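Local coordinates for Low molecular weight protein-tyrosine-phosphatase YfkJ (Bacillus subtilis, PDB 4ETM), which removes phosphate from phosphotyrosine residues of proteins by hydrolysis and takes part in resistance to ethanol stress, at residues 128-137 / 155-166. Sequence-based numbering, arbitrary orientation.
Sequences LLDYVEDSDL and LIKTGCEQLLAS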
loop_
_atom_site.group_PDB
_atom_site.type_symbol
_atom_site.label_atom_id
_atom_site.label_comp_id
_atom_site.label_asym_id
_atom_site.label_seq_id
_atom_site.Cartn_x
_atom_site.Cartn_y
_atom_site.Cartn_z
ATOM N N LEU A 128 5.978 2.408 -9.923
ATOM C CA LEU A 128 6.780 3.028 -10.987
ATOM C C LEU A 128 8.254 3.084 -10.609
ATOM O O LEU A 128 9.117 2.692 -11.400
ATOM C CB LEU A 128 6.280 4.436 -11.297
ATOM C CG LEU A 128 7.025 5.159 -12.418
ATOM C CD1 LEU A 128 6.882 4.410 -13.747
ATOM C CD2 LEU A 128 6.520 6.593 -12.505
ATOM N N LEU A 129 8.555 3.565 -9.404
ATOM C CA LEU A 129 9.956 3.728 -9.018
ATOM C C LEU A 129 10.670 2.420 -8.626
ATOM O O LEU A 129 11.873 2.433 -8.344
ATOM C CB LEU A 129 10.116 4.795 -7.935
ATOM C CG LEU A 129 9.610 6.177 -8.345
ATOM C CD1 LEU A 129 9.787 7.152 -7.186
ATOM C CD2 LEU A 129 10.361 6.647 -9.587
ATOM N N ASP A 130 9.940 1.301 -8.622
ATOM C CA ASP A 130 10.548 -0.026 -8.484
ATOM C C ASP A 130 11.453 -0.282 -9.702
ATOM O O ASP A 130 12.441 -1.026 -9.625
ATOM C CB ASP A 130 9.478 -1.142 -8.360
ATOM C CG ASP A 130 8.713 -1.109 -7.023
ATOM O OD1 ASP A 130 9.123 -0.388 -6.088
ATOM O OD2 ASP A 130 7.691 -1.831 -6.901
ATOM N N TYR A 131 11.128 0.352 -10.830
ATOM C CA TYR A 131 11.914 0.179 -12.051
ATOM C C TYR A 131 13.162 1.056 -12.124
ATOM O O TYR A 131 14.041 0.827 -12.953
ATOM C CB TYR A 131 11.052 0.416 -13.283
ATOM C CG TYR A 131 9.978 -0.627 -13.443
ATOM C CD1 TYR A 131 10.212 -1.781 -14.188
ATOM C CD2 TYR A 131 8.752 -0.484 -12.815
ATOM C CE1 TYR A 131 9.233 -2.743 -14.333
ATOM C CE2 TYR A 131 7.777 -1.434 -12.953
ATOM C CZ TYR A 131 8.018 -2.562 -13.706
ATOM O OH TYR A 131 7.033 -3.514 -13.831
ATOM N N VAL A 132 13.220 2.072 -11.273
ATOM C CA VAL A 132 14.406 2.906 -11.178
ATOM C C VAL A 132 15.321 2.243 -10.164
ATOM O O VAL A 132 15.249 2.521 -8.969
ATOM C CB VAL A 132 14.054 4.334 -10.722
ATOM C CG1 VAL A 132 15.307 5.205 -10.652
ATOM C CG2 VAL A 132 13.038 4.938 -11.658
ATOM N N GLU A 133 16.156 1.331 -10.643
ATOM C CA GLU A 133 17.028 0.586 -9.759
ATOM C C GLU A 133 18.410 1.212 -9.803
ATOM O O GLU A 133 19.127 1.072 -10.795
ATOM C CB GLU A 133 17.088 -0.886 -10.169
ATOM N N ASP A 134 18.778 1.912 -8.734
ATOM C CA ASP A 134 17.916 2.074 -7.572
ATOM C C ASP A 134 18.048 3.482 -7.028
ATOM O O ASP A 134 19.149 3.936 -6.721
ATOM C CB ASP A 134 18.262 1.060 -6.478
ATOM N N SER A 135 16.922 4.177 -6.911
ATOM C CA SER A 135 16.931 5.510 -6.334
ATOM C C SER A 135 16.557 5.490 -4.861
ATOM O O SER A 135 17.418 5.691 -4.006
ATOM C CB SER A 135 16.014 6.457 -7.108
ATOM O OG SER A 135 16.704 7.040 -8.202
ATOM N N ASP A 136 15.284 5.218 -4.577
ATOM C CA ASP A 136 14.724 5.411 -3.238
ATOM C C ASP A 136 14.932 6.870 -2.832
ATOM O O ASP A 136 16.015 7.212 -2.358
ATOM C CB ASP A 136 15.327 4.436 -2.219
ATOM C CG ASP A 136 15.122 4.887 -0.784
ATOM O OD1 ASP A 136 13.965 4.872 -0.307
ATOM O OD2 ASP A 136 16.127 5.256 -0.135
ATOM N N LEU A 137 13.944 7.759 -2.993
ATOM C CA LEU A 137 12.499 7.553 -3.261
ATOM C C LEU A 137 11.915 6.294 -3.945
ATOM O O LEU A 137 12.351 5.871 -5.019
ATOM C CB LEU A 137 11.922 8.802 -3.951
ATOM C CG LEU A 137 11.661 10.071 -3.124
ATOM C CD1 LEU A 137 12.925 10.623 -2.484
ATOM C CD2 LEU A 137 10.994 11.149 -3.972
ATOM N N LEU A 155 10.327 12.734 -11.269
ATOM C CA LEU A 155 10.240 11.333 -10.876
ATOM C C LEU A 155 9.549 10.488 -11.938
ATOM O O LEU A 155 9.985 9.387 -12.240
ATOM C CB LEU A 155 9.516 11.208 -9.537
ATOM C CG LEU A 155 10.304 11.740 -8.340
ATOM C CD1 LEU A 155 9.405 11.830 -7.135
ATOM C CD2 LEU A 155 11.507 10.845 -8.052
ATOM N N ILE A 156 8.467 11.009 -12.503
ATOM C CA ILE A 156 7.691 10.237 -13.452
ATOM C C ILE A 156 8.433 10.115 -14.785
ATOM O O ILE A 156 8.336 9.077 -15.444
ATOM C CB ILE A 156 6.275 10.794 -13.607
ATOM C CG1 ILE A 156 5.460 10.457 -12.356
ATOM C CG2 ILE A 156 5.607 10.220 -14.827
ATOM C CD1 ILE A 156 4.013 10.975 -12.394
ATOM N N LYS A 157 9.209 11.140 -15.157
ATOM C CA LYS A 157 10.043 11.024 -16.351
ATOM C C LYS A 157 11.049 9.884 -16.251
ATOM O O LYS A 157 11.104 9.037 -17.132
ATOM C CB LYS A 157 10.752 12.338 -16.679
ATOM C CG LYS A 157 9.835 13.366 -17.323
ATOM C CD LYS A 157 10.526 14.692 -17.551
ATOM C CE LYS A 157 11.613 14.581 -18.600
ATOM N NZ LYS A 157 12.255 15.903 -18.831
ATOM N N THR A 158 11.835 9.864 -15.181
ATOM C CA THR A 158 12.848 8.825 -15.018
ATOM C C THR A 158 12.209 7.445 -14.855
ATOM O O THR A 158 12.688 6.449 -15.402
ATOM C CB THR A 158 13.801 9.127 -13.842
ATOM O OG1 THR A 158 13.073 9.152 -12.612
ATOM C CG2 THR A 158 14.462 10.468 -14.045
ATOM N N GLY A 159 11.110 7.393 -14.119
ATOM C CA GLY A 159 10.440 6.131 -13.903
ATOM C C GLY A 159 9.938 5.550 -15.213
ATOM O O GLY A 159 10.105 4.356 -15.459
ATOM N N CYS A 160 9.301 6.380 -16.035
ATOM C CA CYS A 160 8.761 5.918 -17.313
ATOM C C CYS A 160 9.859 5.480 -18.270
ATOM O O CYS A 160 9.676 4.529 -19.036
ATOM C CB CYS A 160 7.898 6.987 -17.971
ATOM S SG CYS A 160 6.285 7.212 -17.195
ATOM N N GLU A 161 10.989 6.179 -18.229
ATOM C CA GLU A 161 12.148 5.802 -19.026
ATOM C C GLU A 161 12.629 4.397 -18.680
ATOM O O GLU A 161 12.833 3.567 -19.570
ATOM C CB GLU A 161 13.282 6.819 -18.845
ATOM C CG GLU A 161 13.029 8.126 -19.566
ATOM C CD GLU A 161 14.011 9.214 -19.188
ATOM O OE1 GLU A 161 15.082 8.886 -18.628
ATOM O OE2 GLU A 161 13.705 10.398 -19.454
ATOM N N GLN A 162 12.817 4.137 -17.391
ATOM C CA GLN A 162 13.297 2.838 -16.933
ATOM C C GLN A 162 12.255 1.759 -17.179
ATOM O O GLN A 162 12.589 0.649 -17.586
ATOM C CB GLN A 162 13.633 2.884 -15.441
ATOM C CG GLN A 162 14.764 3.824 -15.117
ATOM C CD GLN A 162 16.012 3.453 -15.862
ATOM O OE1 GLN A 162 16.258 2.277 -16.122
ATOM N NE2 GLN A 162 16.806 4.453 -16.228
ATOM N N LEU A 163 10.993 2.088 -16.908
ATOM C CA LEU A 163 9.895 1.153 -17.142
ATOM C C LEU A 163 9.866 0.705 -18.595
ATOM O O LEU A 163 9.852 -0.492 -18.875
ATOM C CB LEU A 163 8.543 1.788 -16.787
ATOM C CG LEU A 163 7.331 0.927 -17.187
ATOM C CD1 LEU A 163 7.329 -0.432 -16.495
ATOM C CD2 LEU A 163 6.036 1.681 -16.897
ATOM N N LEU A 164 9.871 1.667 -19.517
ATOM C CA LEU A 164 9.889 1.348 -20.947
ATOM C C LEU A 164 11.080 0.459 -21.335
ATOM O O LEU A 164 10.923 -0.475 -22.120
ATOM C CB LEU A 164 9.849 2.621 -21.799
ATOM C CG LEU A 164 9.896 2.445 -23.324
ATOM C CD1 LEU A 164 8.830 1.466 -23.815
ATOM C CD2 LEU A 164 9.732 3.798 -24.011
ATOM N N ALA A 165 12.255 0.732 -20.770
ATOM C CA ALA A 165 13.444 -0.076 -21.057
ATOM C C ALA A 165 13.291 -1.512 -20.554
ATOM O O ALA A 165 13.718 -2.462 -21.217
ATOM C CB ALA A 165 14.695 0.571 -20.458
ATOM N N SER A 166 12.676 -1.652 -19.382
ATOM C CA SER A 166 12.430 -2.949 -18.756
ATOM C C SER A 166 11.455 -3.753 -19.612
ATOM O O SER A 166 11.642 -4.950 -19.833
ATOM C CB SER A 166 11.872 -2.751 -17.339
ATOM O OG SER A 166 11.467 -3.981 -16.765
#
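Tyr131 lays one face of its ring on Leu163, whose CD1 stands 3.6 Å from the centroid of the Tyr131 ring and 10° off its normal, a CH-pi contact almost over the ring centre. Leu163 delivers this methyl with its CG anti to the backbone N (chi1 172°). The same ring is met at its edge, in plane, by Ser166, with OG 3.5 Å from Tyr131 CE1, so the phenol is fitted against one turn of helix 149-170 by a methyl over its face and a hydroxyl at its rim. Next to the ring, the Tyr131 carbonyl O rests 3.3 Å from Gln162 CB.

One turn back along the helix, Gly159 lets the chains come close: its CA is 5.5 Å from Leu129 CA. Val132 CG2 presses on Gly159 CA at 3.6 Å, while Leu128 sets CD1 beside the Gly159 carbonyl, 3.6 Å from both Gly159 C and Gly159 O, and CD2 against Ile156 CG1 (Leu128 CD2 to Ile156 CG1 4.0 Å), the two side chains crossing at about a right angle. Farther toward the start of the helix segment, Leu155 points at the loop and crosses both Leu129 and Leu137 at about right angles; its CD1 lies 3.6 Å from Leu137 CD2.

No hydrogen bond joins the segments, so the contact is carried by apolar side chains and close backbone approach. Ile103 of strand 101-104 touches Leu128, Tyr131 and Leu163, and Ile156 also packs on Ala35 of helix 31-45, near the catalytic Arg31. The loop after edge strand 125-127 is thus laid along C-terminal helix 149-170, which packs against the four-stranded parallel sheet (order 2-1-3-4) of the alpha/beta low molecular weight protein-tyrosine-phosphatase fold.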